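Local structure of malonyl CoA-acyl carrier protein transacylase (Clostridium perfringens, 3PTW) at residues Lys34-Ala39 / Ile66-Met71; Val253-Asp258 / Lys277-Phe282; Glu260-Ile263 / Thr269-Glu272. The protein probably transfers the malonyl group from malonyl-CoA to acyl carrier protein, the step that supplies extender units for fatty acid synthesis. All coordinates share one frame; numbering follows the deposited sequence.

Contact 1 (Lys34-Ala39 / Ile66-Met71); sequences KRSSEA and IITTNM
Ser36 and Thr68 meet hydroxyl to hydroxyl where helix 27-40 comes up against helix 59-79. Ser36 OG donates to Thr68 OG1 over 2.7 Å, a short bond, and Thr68 OG1 donates in turn to Pro64 O, one turn earlier on its helix. The two hydroxyls therefore form a short hydrogen-bond chain that ends on a main-chain oxygen, so both find partners although the pair is buried. The close part of the interface is built on these two side chains. Thr68 CG2, swung anti to its own nitrogen, lies 3.6 Å from Ser36 CB and adds an apolar touch beside the polar one. Such small residues let the backbones come near, with the CA atoms of Ser36 and Thr68 6.5 Å apart. Met44 of helix 44-49 packs on both residues.

Away from this point the fit is looser. Met71 points toward helix 27-40, while Arg35 only brings the end of its chain closer; Arg35 NH2 and Met71 CE face each other at 4.9 Å, beyond contact. Arg35 NH1 is instead engaged in a salt bridge with Glu107, and Met71 rests on Phe106 and Ile99. On the solvent side, Lys34 reaches Glu45. The arrangement is a close helix-helix approach through small hydroxyl residues, within the helical layer of the acyltransferase domain.

Contact 2 (Val253-Asp258 / Lys277-Phe282); sequences VLFIND and KALSGF
Phe255 lies against Leu279 and Phe282 where the first turns of two helices, 255-264 and 278-286, face each other in the alpha/beta core of the acyltransferase domain. Between the segments the contact is wholly apolar. Phe255 CG stands anti to the backbone nitrogen (chi1 -174°), which sends the ring out toward the second helix. Its far end does the touching: CZ sits 4.1 Å from Leu279 CD2, and Leu279 CB is equally near that same ring atom. The aromatic pair is no stack, since what Phe255 meets is the CB of Phe282. Leu90 adds to the apolar group, touching both Phe255 and Leu279, while Asn161 of strand 155-162 packs against both phenylalanines.

Polar bonds are made with residues beyond the two segments. Leu254 and Lys277 occupy the N-cap positions of their helices, and the amides of Leu279 and Ser280, in the first turn of helix 278-286, are taken by the Glu272 carboxylate, which thus probably interacts favourably with the helix dipole. The closest touch between the two segments is Phe255 CE2 against Phe282 CB at 3.8 Å.

Contact 3 (Glu260-Ile263 / Thr269-Glu272); sequences EKMI and TFIE
A Met-aromatic contact joins helix 255-264 to strand 269-273, the strand that follows it in the parallel part of the central sheet: Met262 and Ile263 grip the outer rim of the Phe270 ring. Met262 SD lies 5.3 Å from the ring centroid and 88° off its normal, so the sulfur is at the edge, practically in the ring plane. The thioether bends at its last torsion (chi3 79°), and this keeps the terminal methyl beside the ring: CE is 3.8 Å from Phe270 CE1, the same ring carbon that SD approaches. Nearer the helix backbone, Met262 CB is 3.9 Å from Phe270 CE1. Ile263 takes the next part of the rim, its CG1 in the ring plane at 3.7 Å from Phe270 CZ, with CD1 coming to 4.1 Å from Phe270 CE2. The isoleucine and the phenylalanine run at about a right angle, and the ring end is wedged between the two helix residues.

Around this wedge, Leu7 of strand 4-8 packs on both Met262 and Phe270, and Met227 of strand 225-228 also touches Met262. The helix thus packs against the sheet face formed by strands 4-8, 225-228 and 269-273, with Val290 bearing on Phe270 and Ile263 at the side.

All three contacts are buried, but their depth and chemistry differ. Contact 2 is the most central, its centre about 9 Å from that of the chain, against about 14 Å for contact 3 and 16 Å for contact 1. Contact 1 joins two helices through a hydroxyl-hydroxyl bond, with charged side chains of helix 27-40 facing outward nearby. Contacts 2 and 3 are apolar and aromatic. Their centres are about 9 Å apart and both use helix 255-264, its start in contact 2 and its later turns in contact 3. The Glu272 carboxylate, at the end of contact 3's strand segment, ties it to helix 278-286 of contact 2. Contact 1 touches neither.

Contact 1 (Lys34-Ala39 / Ile66-Met71)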
loop_
_atom_site.group_PDB
_atom_site.type_symbol
_atom_site.label_atom_id
_atom_site.label_comp_id
_atom_site.label_asym_id
_atom_site.label_seq_id
_atom_site.Cartn_x
_atom_site.Cartn_y
_atom_site.Cartn_z
ATOM N N LYS A 34 11.715 18.040 -4.376
ATOM C CA LYS A 34 13.056 18.572 -4.143
ATOM C C LYS A 34 13.757 17.814 -3.006
ATOM O O LYS A 34 14.906 17.398 -3.141
ATOM C CB LYS A 34 12.983 20.075 -3.833
ATOM C CG LYS A 34 13.474 20.994 -4.947
ATOM C CD LYS A 34 12.554 21.031 -6.150
ATOM C CE LYS A 34 13.168 21.858 -7.273
ATOM N NZ LYS A 34 12.577 21.497 -8.593
ATOM N N ARG A 35 13.039 17.606 -1.909
ATOM C CA ARG A 35 13.578 16.932 -0.732
ATOM C C ARG A 35 13.860 15.443 -0.986
ATOM O O ARG A 35 14.805 14.875 -0.429
ATOM C CB ARG A 35 12.612 17.090 0.441
ATOM C CG ARG A 35 12.568 18.493 1.037
ATOM C CD ARG A 35 11.333 18.677 1.913
ATOM N NE ARG A 35 11.286 17.742 3.042
ATOM C CZ ARG A 35 10.187 17.420 3.727
ATOM N NH1 ARG A 35 10.266 16.555 4.738
ATOM N NH2 ARG A 35 9.012 17.946 3.407
ATOM N N SER A 36 13.028 14.819 -1.821
ATOM C CA SER A 36 13.168 13.402 -2.117
ATOM C C SER A 36 14.411 13.204 -2.964
ATOM O O SER A 36 15.212 12.288 -2.720
ATOM C CB SER A 36 11.927 12.866 -2.837
ATOM O OG SER A 36 12.053 11.466 -3.056
ATOM N N SER A 37 14.565 14.075 -3.951
ATOM C CA SER A 37 15.760 14.093 -4.778
ATOM C C SER A 37 17.016 14.286 -3.939
ATOM O O SER A 37 17.972 13.530 -4.091
ATOM C CB SER A 37 15.658 15.176 -5.847
ATOM O OG SER A 37 14.657 14.824 -6.769
ATOM N N GLU A 38 17.008 15.289 -3.058
ATOM C CA GLU A 38 18.147 15.535 -2.167
ATOM C C GLU A 38 18.460 14.311 -1.315
ATOM O O GLU A 38 19.612 13.921 -1.197
ATOM C CB GLU A 38 17.918 16.759 -1.269
ATOM C CG GLU A 38 18.141 18.108 -1.952
ATOM C CD GLU A 38 19.582 18.335 -2.429
ATOM O OE1 GLU A 38 19.812 19.344 -3.131
ATOM O OE2 GLU A 38 20.482 17.519 -2.114
ATOM N N ALA A 39 17.429 13.689 -0.747
ATOM C CA ALA A 39 17.638 12.550 0.135
ATOM C C ALA A 39 18.193 11.324 -0.609
ATOM O O ALA A 39 19.056 10.625 -0.083
ATOM C CB ALA A 39 16.353 12.201 0.885
ATOM N N ILE A 66 6.472 6.193 -5.578
ATOM C CA ILE A 66 5.108 6.303 -5.033
ATOM C C ILE A 66 5.067 7.054 -3.700
ATOM O O ILE A 66 4.218 7.929 -3.493
ATOM C CB ILE A 66 4.440 4.910 -4.919
ATOM C CG1 ILE A 66 4.168 4.372 -6.324
ATOM C CG2 ILE A 66 3.157 4.956 -4.060
ATOM C CD1 ILE A 66 3.598 2.999 -6.366
ATOM N N ILE A 67 6.010 6.739 -2.817
ATOM C CA ILE A 67 6.081 7.366 -1.505
ATOM C C ILE A 67 6.198 8.891 -1.610
ATOM O O ILE A 67 5.535 9.615 -0.858
ATOM C CB ILE A 67 7.235 6.766 -0.659
ATOM C CG1 ILE A 67 6.903 5.320 -0.253
ATOM C CG2 ILE A 67 7.537 7.638 0.564
ATOM C CD1 ILE A 67 5.613 5.142 0.539
ATOM N N THR A 68 7.029 9.350 -2.551
ATOM C CA THR A 68 7.219 10.772 -2.836
ATOM C C THR A 68 5.948 11.399 -3.383
ATOM O O THR A 68 5.572 12.499 -2.990
ATOM C CB THR A 68 8.356 11.008 -3.897
ATOM O OG1 THR A 68 9.582 10.423 -3.438
ATOM C CG2 THR A 68 8.566 12.503 -4.140
ATOM N N THR A 69 5.323 10.701 -4.319
ATOM C CA THR A 69 4.090 11.149 -4.949
ATOM C C THR A 69 2.957 11.280 -3.918
ATOM O O THR A 69 2.283 12.323 -3.856
ATOM C CB THR A 69 3.747 10.226 -6.135
ATOM O OG1 THR A 69 4.698 10.470 -7.188
ATOM C CG2 THR A 69 2.327 10.469 -6.660
ATOM N N ASN A 70 2.781 10.238 -3.104
ATOM C CA ASN A 70 1.828 10.244 -1.981
ATOM C C ASN A 70 2.025 11.437 -1.029
ATOM O O ASN A 70 1.056 12.057 -0.591
ATOM C CB ASN A 70 1.888 8.916 -1.198
ATOM C CG ASN A 70 1.355 7.715 -1.999
ATOM O OD1 ASN A 70 0.922 7.861 -3.134
ATOM N ND2 ASN A 70 1.387 6.522 -1.396
ATOM N N MET A 71 3.285 11.766 -0.745
ATOM C CA MET A 71 3.612 12.849 0.178
ATOM C C MET A 71 3.335 14.230 -0.439
ATOM O O MET A 71 2.743 15.102 0.207
ATOM C CB MET A 71 5.077 12.725 0.615
ATOM C CG MET A 71 5.512 13.656 1.743
ATOM S SD MET A 71 4.637 13.458 3.320
ATOM C CE MET A 71 5.610 14.559 4.347
#

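Contact 2 (Val253-Asp258 / Lys277-Phe282)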
loop_
_atom_site.group_PDB
_atom_site.type_symbol
_atom_site.label_atom_id
_atom_site.label_comp_id
_atom_site.label_asym_id
_atom_site.label_seq_id
_atom_site.Cartn_x
_atom_site.Cartn_y
_atom_site.Cartn_z
ATOM N N VAL A 253 -1.221 -9.424 3.886
ATOM C CA VAL A 253 -1.753 -8.060 4.011
ATOM C C VAL A 253 -3.251 -8.132 4.309
ATOM O O VAL A 253 -4.069 -8.391 3.418
ATOM C CB VAL A 253 -1.482 -7.222 2.748
ATOM C CG1 VAL A 253 -2.043 -5.801 2.889
ATOM C CG2 VAL A 253 0.011 -7.171 2.477
ATOM N N LEU A 254 -3.607 -7.914 5.572
ATOM C CA LEU A 254 -4.997 -7.944 5.983
ATOM C C LEU A 254 -5.675 -6.597 5.702
ATOM O O LEU A 254 -6.195 -5.952 6.625
ATOM C CB LEU A 254 -5.090 -8.331 7.465
ATOM C CG LEU A 254 -5.064 -9.813 7.856
ATOM C CD1 LEU A 254 -4.407 -10.711 6.838
ATOM C CD2 LEU A 254 -4.451 -10.054 9.225
ATOM N N PHE A 255 -5.659 -6.169 4.434
ATOM C CA PHE A 255 -6.286 -4.884 4.051
ATOM C C PHE A 255 -7.765 -4.791 4.384
ATOM O O PHE A 255 -8.229 -3.740 4.852
ATOM C CB PHE A 255 -6.101 -4.548 2.570
ATOM C CG PHE A 255 -6.614 -3.154 2.197
ATOM C CD1 PHE A 255 -5.871 -2.013 2.525
ATOM C CD2 PHE A 255 -7.820 -2.992 1.520
ATOM C CE1 PHE A 255 -6.326 -0.728 2.185
ATOM C CE2 PHE A 255 -8.287 -1.711 1.172
ATOM C CZ PHE A 255 -7.533 -0.581 1.500
ATOM N N ILE A 256 -8.514 -5.866 4.122
ATOM C CA ILE A 256 -9.950 -5.856 4.422
ATOM C C ILE A 256 -10.202 -5.608 5.917
ATOM O O ILE A 256 -11.072 -4.804 6.273
ATOM C CB ILE A 256 -10.730 -7.109 3.884
ATOM C CG1 ILE A 256 -12.235 -6.967 4.178
ATOM C CG2 ILE A 256 -10.191 -8.407 4.477
ATOM C CD1 ILE A 256 -13.112 -8.086 3.635
ATOM N N ASN A 257 -9.429 -6.269 6.779
ATOM C CA ASN A 257 -9.582 -6.093 8.227
ATOM C C ASN A 257 -9.258 -4.649 8.645
ATOM O O ASN A 257 -9.950 -4.061 9.500
ATOM C CB ASN A 257 -8.709 -7.080 9.001
ATOM C CG ASN A 257 -8.872 -8.525 8.524
ATOM O OD1 ASN A 257 -8.468 -8.894 7.413
ATOM N ND2 ASN A 257 -9.444 -9.348 9.378
ATOM N N ASP A 258 -8.217 -4.090 8.025
ATOM C CA ASP A 258 -7.807 -2.703 8.263
ATOM C C ASP A 258 -8.970 -1.752 8.004
ATOM O O ASP A 258 -9.297 -0.925 8.851
ATOM C CB ASP A 258 -6.614 -2.307 7.376
ATOM C CG ASP A 258 -5.303 -2.879 7.863
ATOM O OD1 ASP A 258 -5.176 -3.163 9.079
ATOM O OD2 ASP A 258 -4.376 -3.025 7.033
ATOM N N LYS A 277 -6.786 4.262 -8.241
ATOM C CA LYS A 277 -8.074 4.148 -7.569
ATOM C C LYS A 277 -8.278 2.733 -7.048
ATOM O O LYS A 277 -9.382 2.356 -6.699
ATOM C CB LYS A 277 -9.215 4.565 -8.530
ATOM C CG LYS A 277 -9.235 6.074 -8.869
ATOM C CD LYS A 277 -10.082 6.425 -10.117
ATOM C CE LYS A 277 -9.353 6.108 -11.446
ATOM N NZ LYS A 277 -8.014 6.792 -11.657
ATOM N N ALA A 278 -7.211 1.947 -6.983
ATOM C CA ALA A 278 -7.333 0.564 -6.527
ATOM C C ALA A 278 -7.988 0.461 -5.135
ATOM O O ALA A 278 -8.891 -0.344 -4.933
ATOM C CB ALA A 278 -5.960 -0.148 -6.547
ATOM N N LEU A 279 -7.557 1.290 -4.189
ATOM C CA LEU A 279 -8.022 1.127 -2.801
ATOM C C LEU A 279 -9.445 1.590 -2.637
ATOM O O LEU A 279 -10.208 0.980 -1.881
ATOM C CB LEU A 279 -7.101 1.807 -1.778
ATOM C CG LEU A 279 -5.603 1.480 -1.812
ATOM C CD1 LEU A 279 -4.915 2.088 -0.603
ATOM C CD2 LEU A 279 -5.354 -0.031 -1.901
ATOM N N SER A 280 -9.796 2.654 -3.361
ATOM C CA SER A 280 -11.187 3.099 -3.470
ATOM C C SER A 280 -12.055 1.936 -3.918
ATOM O O SER A 280 -13.126 1.680 -3.348
ATOM C CB SER A 280 -11.333 4.253 -4.481
ATOM O OG SER A 280 -10.917 5.486 -3.934
ATOM N N GLY A 281 -11.589 1.243 -4.950
ATOM C CA GLY A 281 -12.307 0.079 -5.485
ATOM C C GLY A 281 -12.566 -0.996 -4.449
ATOM O O GLY A 281 -13.655 -1.578 -4.404
ATOM N N PHE A 282 -11.560 -1.278 -3.630
ATOM C CA PHE A 282 -11.674 -2.274 -2.559
ATOM C C PHE A 282 -12.629 -1.823 -1.455
ATOM O O PHE A 282 -13.463 -2.611 -1.012
ATOM C CB PHE A 282 -10.306 -2.626 -1.955
ATOM C CG PHE A 282 -9.353 -3.350 -2.910
ATOM C CD1 PHE A 282 -9.793 -4.402 -3.723
ATOM C CD2 PHE A 282 -7.996 -3.007 -2.940
ATOM C CE1 PHE A 282 -8.903 -5.073 -4.591
ATOM C CE2 PHE A 282 -7.092 -3.666 -3.798
ATOM C CZ PHE A 282 -7.549 -4.710 -4.625
#

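Contact 3 (Glu260-Ile263 / Thr269-Glu272)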
loop_
_atom_site.group_PDB
_atom_site.type_symbol
_atom_site.label_atom_id
_atom_site.label_comp_id
_atom_site.label_asym_id
_atom_site.label_seq_id
_atom_site.Cartn_x
_atom_site.Cartn_y
_atom_site.Cartn_z
ATOM N N GLU A 260 -12.194 -2.461 7.771
ATOM C CA GLU A 260 -13.254 -2.821 8.712
ATOM C C GLU A 260 -13.044 -2.108 10.054
ATOM O O GLU A 260 -13.974 -1.520 10.607
ATOM C CB GLU A 260 -13.276 -4.363 8.877
ATOM C CG GLU A 260 -14.640 -5.035 8.699
ATOM C CD GLU A 260 -14.631 -6.211 7.682
ATOM O OE1 GLU A 260 -15.486 -6.185 6.765
ATOM O OE2 GLU A 260 -13.803 -7.143 7.789
ATOM N N LYS A 261 -11.814 -2.149 10.565
ATOM C CA LYS A 261 -11.462 -1.482 11.812
ATOM C C LYS A 261 -11.563 0.036 11.710
ATOM O O LYS A 261 -12.009 0.708 12.651
ATOM C CB LYS A 261 -10.069 -1.905 12.289
ATOM C CG LYS A 261 -10.032 -3.304 12.894
ATOM C CD LYS A 261 -10.622 -3.315 14.299
ATOM C CE LYS A 261 -10.953 -4.735 14.733
ATOM N NZ LYS A 261 -12.338 -5.132 14.326
ATOM N N MET A 262 -11.168 0.577 10.559
ATOM C CA MET A 262 -11.286 2.009 10.326
ATOM C C MET A 262 -12.754 2.420 10.455
ATOM O O MET A 262 -13.065 3.406 11.116
ATOM C CB MET A 262 -10.707 2.403 8.957
ATOM C CG MET A 262 -9.181 2.379 8.915
ATOM S SD MET A 262 -8.433 2.864 7.348
ATOM C CE MET A 262 -8.550 4.660 7.461
ATOM N N ILE A 263 -13.642 1.651 9.820
ATOM C CA ILE A 263 -15.083 1.895 9.876
ATOM C C ILE A 263 -15.620 1.729 11.302
ATOM O O ILE A 263 -16.409 2.557 11.758
ATOM C CB ILE A 263 -15.857 0.999 8.869
ATOM C CG1 ILE A 263 -15.515 1.434 7.438
ATOM C CG2 ILE A 263 -17.386 1.019 9.149
ATOM C CD1 ILE A 263 -16.203 0.654 6.336
ATOM N N THR A 269 -15.788 8.507 5.705
ATOM C CA THR A 269 -15.287 9.124 4.480
ATOM C C THR A 269 -13.825 8.728 4.238
ATOM O O THR A 269 -12.943 9.063 5.017
ATOM C CB THR A 269 -15.442 10.664 4.520
ATOM O OG1 THR A 269 -16.733 11.006 5.045
ATOM C CG2 THR A 269 -15.283 11.280 3.130
ATOM N N PHE A 270 -13.594 7.978 3.166
ATOM C CA PHE A 270 -12.260 7.526 2.801
ATOM C C PHE A 270 -11.718 8.356 1.656
ATOM O O PHE A 270 -12.395 8.569 0.651
ATOM C CB PHE A 270 -12.271 6.055 2.410
ATOM C CG PHE A 270 -12.514 5.135 3.558
ATOM C CD1 PHE A 270 -11.451 4.658 4.320
ATOM C CD2 PHE A 270 -13.805 4.751 3.896
ATOM C CE1 PHE A 270 -11.672 3.789 5.391
ATOM C CE2 PHE A 270 -14.036 3.878 4.973
ATOM C CZ PHE A 270 -12.967 3.400 5.712
ATOM N N ILE A 271 -10.502 8.845 1.840
ATOM C CA ILE A 271 -9.802 9.577 0.798
ATOM C C ILE A 271 -8.555 8.785 0.434
ATOM O O ILE A 271 -7.623 8.700 1.241
ATOM C CB ILE A 271 -9.353 10.979 1.258
ATOM C CG1 ILE A 271 -10.456 11.689 2.061
ATOM C CG2 ILE A 271 -8.816 11.785 0.061
ATOM C CD1 ILE A 271 -11.426 12.520 1.259
ATOM N N GLU A 272 -8.552 8.212 -0.772
ATOM C CA GLU A 272 -7.369 7.570 -1.327
ATOM C C GLU A 272 -6.410 8.648 -1.824
ATOM O O GLU A 272 -6.790 9.514 -2.587
ATOM C CB GLU A 272 -7.754 6.609 -2.454
ATOM C CG GLU A 272 -6.585 5.972 -3.205
ATOM C CD GLU A 272 -7.013 4.731 -3.979
ATOM O OE1 GLU A 272 -8.192 4.677 -4.397
ATOM O OE2 GLU A 272 -6.177 3.803 -4.177
#